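Local coordinates for putative peptide ABC-transport system periplasmic peptide-binding protein (PDB 4OEV), which binds nickel outside the cytoplasm for uptake by an ABC-type importer and belongs to a solute-binding family generally linked to peptide transport, at residues F40-S45 with F485-Y490; M44-D49 with A128-L133; I15-P20 with N147-S152; Q155-I158 with K164-K167. All coordinates share one frame; numbering follows the deposited sequence.

Contact 1: residues F40-S45 with F485-Y490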
loop_
_atom_site.group_PDB
_atom_site.type_symbol
_atom_site.label_atom_id
_atom_site.label_comp_id
_atom_site.label_asym_id
_atom_site.label_seq_id
_atom_site.Cartn_x
_atom_site.Cartn_y
_atom_site.Cartn_z
ATOM N N PHE A 40 14.496 6.694 0.673
ATOM C CA PHE A 40 14.548 6.658 -0.784
ATOM C C PHE A 40 14.456 8.064 -1.363
ATOM O O PHE A 40 13.679 8.870 -0.846
ATOM C CB PHE A 40 13.408 5.794 -1.349
ATOM C CG PHE A 40 13.304 4.463 -0.677
ATOM C CD1 PHE A 40 14.110 3.414 -1.090
ATOM C CD2 PHE A 40 12.425 4.271 0.387
ATOM C CE1 PHE A 40 14.061 2.169 -0.444
ATOM C CE2 PHE A 40 12.364 3.036 1.030
ATOM C CZ PHE A 40 13.187 1.987 0.616
ATOM N N ASP A 41 15.192 8.335 -2.451
ATOM C CA ASP A 41 15.182 9.675 -3.060
ATOM C C ASP A 41 14.175 9.738 -4.204
ATOM O O ASP A 41 13.340 8.837 -4.329
ATOM C CB ASP A 41 16.595 10.097 -3.513
ATOM C CG ASP A 41 17.177 9.222 -4.638
ATOM O OD1 ASP A 41 16.432 8.438 -5.265
ATOM O OD2 ASP A 41 18.409 9.316 -4.880
ATOM N N GLU A 42 14.232 10.790 -5.026
ATOM C CA GLU A 42 13.197 10.981 -6.047
ATOM C C GLU A 42 13.229 9.893 -7.104
ATOM O O GLU A 42 12.263 9.707 -7.842
ATOM C CB GLU A 42 13.338 12.337 -6.726
ATOM C CG GLU A 42 14.726 12.563 -7.246
ATOM C CD GLU A 42 15.489 13.516 -6.368
ATOM O OE1 GLU A 42 15.609 13.212 -5.171
ATOM O OE2 GLU A 42 15.970 14.558 -6.862
ATOM N N ASN A 43 14.370 9.221 -7.196
ATOM C CA ASN A 43 14.540 8.111 -8.116
ATOM C C ASN A 43 14.236 6.735 -7.491
ATOM O O ASN A 43 14.524 5.724 -8.121
ATOM C CB ASN A 43 15.972 8.115 -8.646
ATOM C CG ASN A 43 16.317 9.401 -9.321
ATOM O OD1 ASN A 43 17.350 10.009 -9.040
ATOM N ND2 ASN A 43 15.443 9.847 -10.206
ATOM N N MET A 44 13.656 6.733 -6.281
ATOM C CA MET A 44 13.448 5.547 -5.439
ATOM C C MET A 44 14.757 4.781 -5.187
ATOM O O MET A 44 14.760 3.561 -5.010
ATOM C CB MET A 44 12.397 4.629 -6.042
ATOM C CG MET A 44 11.549 3.878 -4.984
ATOM S SD MET A 44 10.625 5.002 -3.920
ATOM C CE MET A 44 9.908 5.955 -5.178
ATOM N N SER A 45 15.856 5.515 -5.116
ATOM C CA SER A 45 17.162 4.917 -4.780
ATOM C C SER A 45 17.299 4.810 -3.289
ATOM O O SER A 45 16.968 5.759 -2.590
ATOM C CB SER A 45 18.306 5.774 -5.320
ATOM O OG SER A 45 18.258 5.821 -6.732
ATOM N N PHE A 485 3.235 10.620 -1.668
ATOM C CA PHE A 485 3.242 11.875 -2.414
ATOM C C PHE A 485 3.764 13.051 -1.558
ATOM O O PHE A 485 4.130 14.105 -2.093
ATOM C CB PHE A 485 1.853 12.173 -3.022
ATOM C CG PHE A 485 0.827 12.688 -2.044
ATOM C CD1 PHE A 485 0.599 14.071 -1.917
ATOM C CD2 PHE A 485 0.074 11.806 -1.265
ATOM C CE1 PHE A 485 -0.373 14.562 -1.029
ATOM C CE2 PHE A 485 -0.880 12.281 -0.366
ATOM C CZ PHE A 485 -1.107 13.685 -0.259
ATOM N N THR A 486 3.858 12.820 -0.254
ATOM C CA THR A 486 4.369 13.774 0.724
ATOM C C THR A 486 5.783 13.443 1.196
ATOM O O THR A 486 6.232 13.964 2.236
ATOM C CB THR A 486 3.444 13.813 1.961
ATOM O OG1 THR A 486 3.209 12.463 2.425
ATOM C CG2 THR A 486 2.140 14.443 1.620
ATOM N N TRP A 487 6.502 12.626 0.416
ATOM C CA TRP A 487 7.782 12.048 0.870
ATOM C C TRP A 487 8.814 13.150 1.123
ATOM O O TRP A 487 9.688 12.955 1.958
ATOM C CB TRP A 487 8.358 11.049 -0.141
ATOM C CG TRP A 487 8.862 11.738 -1.381
ATOM C CD1 TRP A 487 8.091 12.141 -2.469
ATOM C CD2 TRP A 487 10.210 12.154 -1.667
ATOM N NE1 TRP A 487 8.906 12.776 -3.405
ATOM C CE2 TRP A 487 10.198 12.800 -2.931
ATOM C CE3 TRP A 487 11.430 12.041 -0.978
ATOM C CZ2 TRP A 487 11.371 13.321 -3.524
ATOM C CZ3 TRP A 487 12.599 12.574 -1.571
ATOM C CH2 TRP A 487 12.554 13.197 -2.827
ATOM N N ASN A 488 8.734 14.291 0.411
ATOM C CA ASN A 488 9.713 15.367 0.649
ATOM C C ASN A 488 9.040 16.627 1.172
ATOM O O ASN A 488 9.481 17.769 0.903
ATOM C CB ASN A 488 10.556 15.680 -0.607
ATOM C CG ASN A 488 9.871 16.620 -1.585
ATOM O OD1 ASN A 488 8.719 16.406 -1.994
ATOM N ND2 ASN A 488 10.578 17.688 -1.957
ATOM N N VAL A 489 7.969 16.428 1.931
ATOM C CA VAL A 489 7.175 17.559 2.408
ATOM C C VAL A 489 8.019 18.574 3.207
ATOM O O VAL A 489 7.733 19.766 3.184
ATOM C CB VAL A 489 5.984 17.089 3.266
ATOM C CG1 VAL A 489 6.483 16.409 4.531
ATOM C CG2 VAL A 489 5.077 18.279 3.589
ATOM N N TYR A 490 9.095 18.126 3.854
ATOM C CA TYR A 490 9.928 19.060 4.595
ATOM C C TYR A 490 10.688 20.046 3.694
ATOM O O TYR A 490 11.400 20.920 4.196
ATOM C CB TYR A 490 10.944 18.301 5.503
ATOM C CG TYR A 490 11.790 17.233 4.812
ATOM C CD1 TYR A 490 12.988 17.560 4.191
ATOM C CD2 TYR A 490 11.374 15.897 4.781
ATOM C CE1 TYR A 490 13.766 16.595 3.568
ATOM C CE2 TYR A 490 12.142 14.919 4.166
ATOM C CZ TYR A 490 13.333 15.274 3.561
ATOM O OH TYR A 490 14.098 14.313 2.936
#
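Trp487 sends its indole against the backbone of residues 40-42. Its CB already points toward the other segment, and with CG set between the backbone N and the carbonyl carbon (chi1 71°) the six-membered ring leads. CE3 and CZ3 come next to Phe40 O, with the CE3 to Phe40 O gap 3.9 Å. At the far end Trp487 CH2 meets Glu42 N at 3.7 Å, obliquely to the ring and without a hydrogen bond. Around the corner CZ2 lies 3.9 Å from Glu42 CB. The surface met here is the turn of the hairpin formed by strands 38-40 and 46-48: a type I turn from Asp41 to Met44, followed by a G1 bulge in which Met44 takes a left-handed conformation. Asp41 OD1 braces this turn by accepting Asn43 N (2.9 Å, an Asx turn) and Ser45 N (3.0 Å) from opposite faces of the carboxylate. Glu42 bends at chi2 and brings OE1 to 3.9 Å from Trp487 CH2, its carboxylate plane turned 48° from the indole. Asn488 CB covers the centre of one indole face, while the pyrrole edge is fixed by a hydrogen bond from Trp487 NE1 to Lys474 O.

Contact 2: residues M44-D49 with A128-L133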
loop_
_atom_site.group_PDB
_atom_site.type_symbol
_atom_site.label_atom_id
_atom_site.label_comp_id
_atom_site.label_asym_id
_atom_site.label_seq_id
_atom_site.Cartn_x
_atom_site.Cartn_y
_atom_site.Cartn_z
ATOM N N MET A 44 13.656 6.733 -6.281
ATOM C CA MET A 44 13.448 5.547 -5.439
ATOM C C MET A 44 14.757 4.781 -5.187
ATOM O O MET A 44 14.760 3.561 -5.010
ATOM C CB MET A 44 12.397 4.629 -6.042
ATOM C CG MET A 44 11.549 3.878 -4.984
ATOM S SD MET A 44 10.625 5.002 -3.920
ATOM C CE MET A 44 9.908 5.955 -5.178
ATOM N N SER A 45 15.856 5.515 -5.116
ATOM C CA SER A 45 17.162 4.917 -4.780
ATOM C C SER A 45 17.299 4.810 -3.289
ATOM O O SER A 45 16.968 5.759 -2.590
ATOM C CB SER A 45 18.306 5.774 -5.320
ATOM O OG SER A 45 18.258 5.821 -6.732
ATOM N N LEU A 46 17.811 3.673 -2.794
ATOM C CA LEU A 46 18.072 3.519 -1.386
ATOM C C LEU A 46 19.221 4.440 -0.975
ATOM O O LEU A 46 20.262 4.463 -1.652
ATOM C CB LEU A 46 18.427 2.057 -1.063
ATOM C CG LEU A 46 18.593 1.598 0.374
ATOM C CD1 LEU A 46 17.298 1.471 1.124
ATOM C CD2 LEU A 46 19.282 0.244 0.359
ATOM N N LYS A 47 19.020 5.210 0.098
ATOM C CA LYS A 47 20.037 6.138 0.603
ATOM C C LYS A 47 20.126 6.024 2.101
ATOM O O LYS A 47 19.145 5.684 2.754
ATOM C CB LYS A 47 19.724 7.597 0.253
ATOM C CG LYS A 47 19.717 7.927 -1.223
ATOM C CD LYS A 47 21.089 7.786 -1.860
ATOM C CE LYS A 47 21.052 8.307 -3.297
ATOM N NZ LYS A 47 22.343 8.096 -4.014
ATOM N N PRO A 48 21.302 6.375 2.667
ATOM C CA PRO A 48 21.451 6.360 4.128
ATOM C C PRO A 48 20.509 7.351 4.790
ATOM O O PRO A 48 20.242 8.433 4.223
ATOM C CB PRO A 48 22.913 6.763 4.346
ATOM C CG PRO A 48 23.579 6.522 3.053
ATOM C CD PRO A 48 22.562 6.648 1.967
ATOM N N ASP A 49 19.995 6.999 5.964
ATOM C CA ASP A 49 19.209 7.963 6.715
ATOM C C ASP A 49 19.709 7.973 8.148
ATOM O O ASP A 49 20.706 8.616 8.422
ATOM C CB ASP A 49 17.692 7.673 6.652
ATOM C CG ASP A 49 16.884 8.853 7.187
ATOM O OD1 ASP A 49 17.559 9.746 7.793
ATOM O OD2 ASP A 49 15.637 8.899 7.045
ATOM N N ALA A 128 15.266 -8.104 0.933
ATOM C CA ALA A 128 14.364 -6.971 1.126
ATOM C C ALA A 128 14.650 -6.209 2.427
ATOM O O ALA A 128 14.033 -5.182 2.697
ATOM C CB ALA A 128 12.922 -7.431 1.100
ATOM N N PHE A 129 15.604 -6.695 3.230
ATOM C CA PHE A 129 15.802 -6.152 4.563
ATOM C C PHE A 129 16.141 -4.645 4.595
ATOM O O PHE A 129 15.704 -3.933 5.499
ATOM C CB PHE A 129 16.964 -6.919 5.281
ATOM C CG PHE A 129 17.044 -6.673 6.752
ATOM C CD1 PHE A 129 15.892 -6.580 7.518
ATOM C CD2 PHE A 129 18.313 -6.624 7.412
ATOM C CE1 PHE A 129 15.950 -6.363 8.884
ATOM C CE2 PHE A 129 18.382 -6.421 8.773
ATOM C CZ PHE A 129 17.220 -6.297 9.531
ATOM N N LEU A 130 16.983 -4.186 3.671
ATOM C CA LEU A 130 17.376 -2.775 3.663
ATOM C C LEU A 130 16.159 -1.905 3.340
ATOM O O LEU A 130 15.986 -0.844 3.938
ATOM C CB LEU A 130 18.488 -2.532 2.654
ATOM C CG LEU A 130 19.839 -3.061 3.153
ATOM C CD1 LEU A 130 20.872 -2.974 2.038
ATOM C CD2 LEU A 130 20.292 -2.274 4.376
ATOM N N ASP A 131 15.313 -2.366 2.414
ATOM C CA ASP A 131 14.068 -1.639 2.135
ATOM C C ASP A 131 13.237 -1.641 3.396
ATOM O O ASP A 131 12.641 -0.629 3.736
ATOM C CB ASP A 131 13.248 -2.268 0.977
ATOM C CG ASP A 131 13.729 -1.818 -0.377
ATOM O OD1 ASP A 131 14.854 -1.226 -0.438
ATOM O OD2 ASP A 131 12.959 -1.979 -1.355
ATOM N N ALA A 132 13.217 -2.781 4.087
ATOM C CA ALA A 132 12.409 -2.944 5.301
ATOM C C ALA A 132 12.864 -2.010 6.407
ATOM O O ALA A 132 12.054 -1.578 7.239
ATOM C CB ALA A 132 12.459 -4.396 5.786
ATOM N N LEU A 133 14.168 -1.732 6.431
ATOM C CA LEU A 133 14.745 -0.866 7.450
ATOM C C LEU A 133 14.508 0.623 7.158
ATOM O O LEU A 133 15.089 1.500 7.828
ATOM C CB LEU A 133 16.257 -1.167 7.595
ATOM C CG LEU A 133 16.599 -2.505 8.250
ATOM C CD1 LEU A 133 18.037 -2.899 8.069
ATOM C CD2 LEU A 133 16.253 -2.425 9.709
#
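Leu46 of strand 46-48 reaches the one-turn helix 129-132 with both of its methyl groups. CD2 rests 3.7 Å from Leu130 CB and 4.0 Å from Leu130 CD1, an apolar contact in which the two leucine side chains lie roughly perpendicular. The other branch, CD1, lies beside two oxygens of the helix residues: it is 3.9 Å from Leu130 O and 4.0 Å from Asp131 OD1. CG of Leu46 lies anti to the backbone N (chi1 -173°), which carries the fork toward the helix, and chi2 of 74° shares out the two methyls.

Leu130 O is also hydrogen-bonded to Thr38 OG1, and the other oxygen of the Asp131 carboxylate, OD2, to the backbone N of Asp389. The helix itself rests on the bonds Ala132 N to Ala128 O (2.9 Å) and Leu133 N to Phe129 O (2.8 Å), and Leu133 is where helical geometry ends.

Further out, Trp54 of strand 51-56 packs on both Leu46 and Leu130, and Phe40 of the partner strand 38-40 touches Leu46 and Asp131. The helix is thus set between the small hairpin, which meets Leu130 and Asp131, and helix 101-104, whose Phe104 receives Phe129 and Leu133.

Contact 3: residues I15-P20 with N147-S152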
loop_
_atom_site.group_PDB
_atom_site.type_symbol
_atom_site.label_atom_id
_atom_site.label_comp_id
_atom_site.label_asym_id
_atom_site.label_seq_id
_atom_site.Cartn_x
_atom_site.Cartn_y
_atom_site.Cartn_z
ATOM N N ILE A 15 -4.421 6.727 10.492
ATOM C CA ILE A 15 -4.024 5.556 11.274
ATOM C C ILE A 15 -4.307 5.812 12.752
ATOM O O ILE A 15 -4.074 6.932 13.255
ATOM C CB ILE A 15 -2.550 5.217 11.036
ATOM C CG1 ILE A 15 -2.145 3.966 11.838
ATOM C CG2 ILE A 15 -1.608 6.406 11.453
ATOM C CD1 ILE A 15 -0.914 3.321 11.272
ATOM N N ALA A 16 -4.829 4.809 13.458
ATOM C CA ALA A 16 -5.164 5.011 14.873
ATOM C C ALA A 16 -3.951 4.990 15.796
ATOM O O ALA A 16 -4.038 5.451 16.927
ATOM C CB ALA A 16 -6.160 3.974 15.353
ATOM N N ARG A 17 -2.840 4.418 15.356
ATOM C CA ARG A 17 -1.640 4.379 16.224
ATOM C C ARG A 17 -0.475 4.902 15.402
ATOM O O ARG A 17 -0.093 4.295 14.388
ATOM C CB ARG A 17 -1.375 2.952 16.733
ATOM C CG ARG A 17 -2.406 2.424 17.702
ATOM C CD ARG A 17 -2.127 0.959 18.067
ATOM N NE ARG A 17 -2.494 0.045 16.995
ATOM C CZ ARG A 17 -2.392 -1.281 17.064
ATOM N NH1 ARG A 17 -1.915 -1.887 18.146
ATOM N NH2 ARG A 17 -2.768 -2.015 16.044
ATOM N N ILE A 18 0.017 6.092 15.748
ATOM C CA ILE A 18 1.097 6.669 14.973
ATOM C C ILE A 18 2.390 6.069 15.480
ATOM O O ILE A 18 3.154 6.700 16.213
ATOM C CB ILE A 18 1.114 8.221 15.029
ATOM C CG1 ILE A 18 -0.230 8.783 14.512
ATOM C CG2 ILE A 18 2.241 8.763 14.139
ATOM C CD1 ILE A 18 -0.401 10.312 14.720
ATOM N N ASN A 19 2.637 4.853 15.028
ATOM C CA ASN A 19 3.722 4.032 15.541
ATOM C C ASN A 19 4.153 3.124 14.405
ATOM O O ASN A 19 3.335 2.374 13.874
ATOM C CB ASN A 19 3.223 3.256 16.755
ATOM C CG ASN A 19 4.246 2.324 17.335
ATOM O OD1 ASN A 19 5.200 1.903 16.684
ATOM N ND2 ASN A 19 4.059 2.008 18.592
ATOM N N PRO A 20 5.421 3.241 13.988
ATOM C CA PRO A 20 5.974 2.421 12.902
ATOM C C PRO A 20 5.626 0.908 13.013
ATOM O O PRO A 20 5.435 0.277 11.984
ATOM C CB PRO A 20 7.485 2.649 13.036
ATOM C CG PRO A 20 7.601 3.989 13.689
ATOM C CD PRO A 20 6.351 4.297 14.427
ATOM N N ASN A 147 3.440 -1.401 26.977
ATOM C CA ASN A 147 2.733 -2.321 26.086
ATOM C C ASN A 147 2.581 -1.625 24.758
ATOM O O ASN A 147 1.760 -0.724 24.606
ATOM C CB ASN A 147 1.393 -2.720 26.677
ATOM C CG ASN A 147 0.671 -3.785 25.850
ATOM O OD1 ASN A 147 0.970 -4.004 24.670
ATOM N ND2 ASN A 147 -0.245 -4.490 26.497
ATOM N N LEU A 148 3.392 -2.039 23.790
ATOM C CA LEU A 148 3.453 -1.372 22.518
ATOM C C LEU A 148 2.075 -1.300 21.850
ATOM O O LEU A 148 1.805 -0.376 21.079
ATOM C CB LEU A 148 4.453 -2.076 21.605
ATOM C CG LEU A 148 4.905 -1.227 20.404
ATOM C CD1 LEU A 148 5.844 -0.091 20.878
ATOM C CD2 LEU A 148 5.563 -2.102 19.355
ATOM N N ASN A 149 1.219 -2.276 22.149
ATOM C CA ASN A 149 -0.115 -2.360 21.561
ATOM C C ASN A 149 -1.056 -1.220 21.932
ATOM O O ASN A 149 -1.839 -0.752 21.099
ATOM C CB ASN A 149 -0.800 -3.689 21.943
ATOM C CG ASN A 149 -0.024 -4.915 21.466
ATOM O OD1 ASN A 149 -0.179 -5.336 20.334
ATOM N ND2 ASN A 149 0.753 -5.523 22.355
ATOM N N THR A 150 -0.985 -0.783 23.184
ATOM C CA THR A 150 -2.004 0.112 23.705
ATOM C C THR A 150 -1.432 1.390 24.305
ATOM O O THR A 150 -2.178 2.195 24.833
ATOM C CB THR A 150 -2.849 -0.613 24.764
ATOM O OG1 THR A 150 -1.988 -1.120 25.784
ATOM C CG2 THR A 150 -3.614 -1.831 24.146
ATOM N N SER A 151 -0.117 1.574 24.223
ATOM C CA SER A 151 0.579 2.694 24.908
ATOM C C SER A 151 0.006 4.039 24.483
ATOM O O SER A 151 -0.409 4.189 23.331
ATOM C CB SER A 151 2.074 2.660 24.598
ATOM O OG SER A 151 2.791 3.710 25.250
ATOM N N SER A 152 -0.016 5.006 25.405
ATOM C CA SER A 152 -0.524 6.339 25.078
ATOM C C SER A 152 0.445 7.050 24.137
ATOM O O SER A 152 0.064 8.001 23.437
ATOM C CB SER A 152 -0.776 7.147 26.344
ATOM O OG SER A 152 0.401 7.293 27.130
HETATM O O HOH W 1 -1.753 -4.684 18.594
#
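A single guanidinium nitrogen, Arg17 NH1, ties residues 15-20 to Asn149 through its backbone carbonyl and perhaps also through water. NH1 donates to Asn149 O at 3.2 Å with an N-H...O angle of 150°, meeting a lone pair in the carbonyl plane. A water 2.8 Å from Arg17 NH1 lies close to Asn149 OD1 as well, but that second link is too short to be trusted. Arg17 CD is itself 3.5 Å from Asn149 O, and the bend at chi3 (-75°) turns the guanidinium so that NH1 reaches the same oxygen. Residues 15-20 lie in the loop between strand 6-11 and helix 30-33; residues 147-152, between helix 140-143 and strand 163-169, are organised by an Asx turn. Asn147 OD1 accepts Asn149 N at 3.1 Å from above its carbonyl plane and Asn149 ND2 at 2.8 Å within it. One amide oxygen therefore grips both the backbone and the side chain of the residue that Arg17 meets. Asn149 ND2 is also bonded to Lys95 O, and Tyr22 makes a cation-pi contact with Arg17. Leu148 and Asn19 are buried: Leu148 CD1 lies 3.6 Å from Asn19 ND2, which bonds to Asn154 OD1, and Leu148 also packs on Leu143.

Contact 4: residues Q155-I158 with K164-K167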
loop_
_atom_site.group_PDB
_atom_site.type_symbol
_atom_site.label_atom_id
_atom_site.label_comp_id
_atom_site.label_asym_id
_atom_site.label_seq_id
_atom_site.Cartn_x
_atom_site.Cartn_y
_atom_site.Cartn_z
ATOM N N GLN A 155 -0.629 7.793 20.552
ATOM C CA GLN A 155 -1.356 9.019 20.216
ATOM C C GLN A 155 -0.559 10.268 20.618
ATOM O O GLN A 155 -1.056 11.373 20.488
ATOM C CB GLN A 155 -2.732 9.035 20.886
ATOM C CG GLN A 155 -3.717 7.953 20.388
ATOM C CD GLN A 155 -3.397 6.570 20.948
ATOM O OE1 GLN A 155 -3.004 6.434 22.105
ATOM N NE2 GLN A 155 -3.565 5.547 20.129
ATOM N N ASN A 156 0.665 10.072 21.113
ATOM C CA ASN A 156 1.599 11.163 21.479
ATOM C C ASN A 156 3.012 10.786 21.050
ATOM O O ASN A 156 3.923 10.778 21.878
ATOM C CB ASN A 156 1.594 11.411 22.990
ATOM C CG ASN A 156 0.257 11.888 23.507
ATOM O OD1 ASN A 156 0.044 13.090 23.691
ATOM N ND2 ASN A 156 -0.662 10.947 23.740
ATOM N N PRO A 157 3.209 10.466 19.754
ATOM C CA PRO A 157 4.451 9.822 19.311
ATOM C C PRO A 157 5.663 10.741 19.436
ATOM O O PRO A 157 5.553 11.938 19.157
ATOM C CB PRO A 157 4.160 9.488 17.844
ATOM C CG PRO A 157 3.231 10.567 17.413
ATOM C CD PRO A 157 2.348 10.833 18.615
ATOM N N ILE A 158 6.792 10.183 19.878
ATOM C CA ILE A 158 8.065 10.880 19.863
ATOM C C ILE A 158 8.956 10.161 18.836
ATOM O O ILE A 158 9.116 8.937 18.915
ATOM C CB ILE A 158 8.733 10.884 21.263
ATOM C CG1 ILE A 158 7.984 11.798 22.240
ATOM C CG2 ILE A 158 10.180 11.284 21.150
ATOM C CD1 ILE A 158 8.067 13.299 21.889
ATOM N N LYS A 164 7.431 17.289 14.519
ATOM C CA LYS A 164 7.097 16.951 15.897
ATOM C C LYS A 164 5.589 16.947 16.011
ATOM O O LYS A 164 4.925 17.807 15.409
ATOM C CB LYS A 164 7.730 17.956 16.903
ATOM C CG LYS A 164 9.244 17.929 17.003
ATOM C CD LYS A 164 9.765 18.964 18.053
ATOM C CE LYS A 164 11.245 18.749 18.393
ATOM N NZ LYS A 164 11.765 19.640 19.497
ATOM N N PHE A 165 5.047 15.958 16.733
ATOM C CA PHE A 165 3.597 15.849 16.961
ATOM C C PHE A 165 3.112 16.983 17.872
ATOM O O PHE A 165 3.708 17.229 18.924
ATOM C CB PHE A 165 3.241 14.475 17.577
ATOM C CG PHE A 165 1.800 14.352 18.004
ATOM C CD1 PHE A 165 0.822 13.963 17.098
ATOM C CD2 PHE A 165 1.422 14.619 19.314
ATOM C CE1 PHE A 165 -0.504 13.852 17.496
ATOM C CE2 PHE A 165 0.097 14.512 19.714
ATOM C CZ PHE A 165 -0.859 14.139 18.806
ATOM N N VAL A 166 2.044 17.672 17.472
ATOM C CA VAL A 166 1.433 18.727 18.295
ATOM C C VAL A 166 0.082 18.342 18.908
ATOM O O VAL A 166 -0.084 18.363 20.118
ATOM C CB VAL A 166 1.221 20.025 17.506
ATOM C CG1 VAL A 166 0.566 21.037 18.403
ATOM C CG2 VAL A 166 2.537 20.553 16.984
ATOM N N LYS A 167 -0.915 18.069 18.075
ATOM C CA LYS A 167 -2.188 17.615 18.607
ATOM C C LYS A 167 -2.982 16.876 17.553
ATOM O O LYS A 167 -2.627 16.866 16.371
ATOM C CB LYS A 167 -3.005 18.778 19.151
ATOM C CG LYS A 167 -3.572 19.725 18.114
ATOM C CD LYS A 167 -4.588 20.633 18.800
ATOM C CE LYS A 167 -5.130 21.693 17.853
ATOM N NZ LYS A 167 -6.182 22.563 18.470
#
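Gln155 O is crowded by the far end of the Phe165 ring, 3.2 Å from CZ, 3.4 Å from CE2 and 3.9 Å from CE1. The carbonyl oxygen meets the ring obliquely, in a close packing contact without a hydrogen bond. Nearer the root of the side chain the neighbour is Pro157. Its CD sits 3.6 Å from Phe165 CG and 3.9 Å from the ring centroid, 23° off the normal, so that a proline CH rests on the aromatic face as a CH-pi contact. CG of the proline adds a 3.9 Å contact with Phe165 CB. Between these two residues Asn156 passes the ring with its CA, 4.1 Å from Phe165 CE2.

The phenylalanine belongs to strand 163-169, outermost within the chain in a four-stranded mixed sheet. Just beyond it the strand carries a classic beta bulge, Val166 and Lys167 together facing Glu175 of strand 173-178. At this bulge Lys167 N lies 4.0 Å above the ring face opposite Pro157, offset toward the rim. Phe165 is thereby held between the preceding loop and its own strand, with CG extended away from the backbone N (chi1 173°). Asn156 ND2 bonds to Ser152 O. Pro157 also packs on Ile18 and Phe34, and Val174 of the adjoining strand touches Phe165.

The four contacts form two neighbouring pairs. Contacts 1 and 2, both at the surface, share Met44 and Ser45 and use the same hairpin, its turn meeting the C-terminal loop in contact 1 and its strand 46-48 meeting a helix in contact 2; Asp41 OD2 also packs against Lys47 CE between them. Contacts 3 and 4 are partly buried and adjoin where Ala16 O and Gln155 NE2 form a probable hydrogen bond and Ile18 O packs on Pro157. Their chemistry differs: contact 3 alone has a hydrogen bond across its segments, contacts 1 and 4 set an aromatic ring against a loop backbone, and contact 2 is mostly leucine packing, with one carboxylate oxygen beside it.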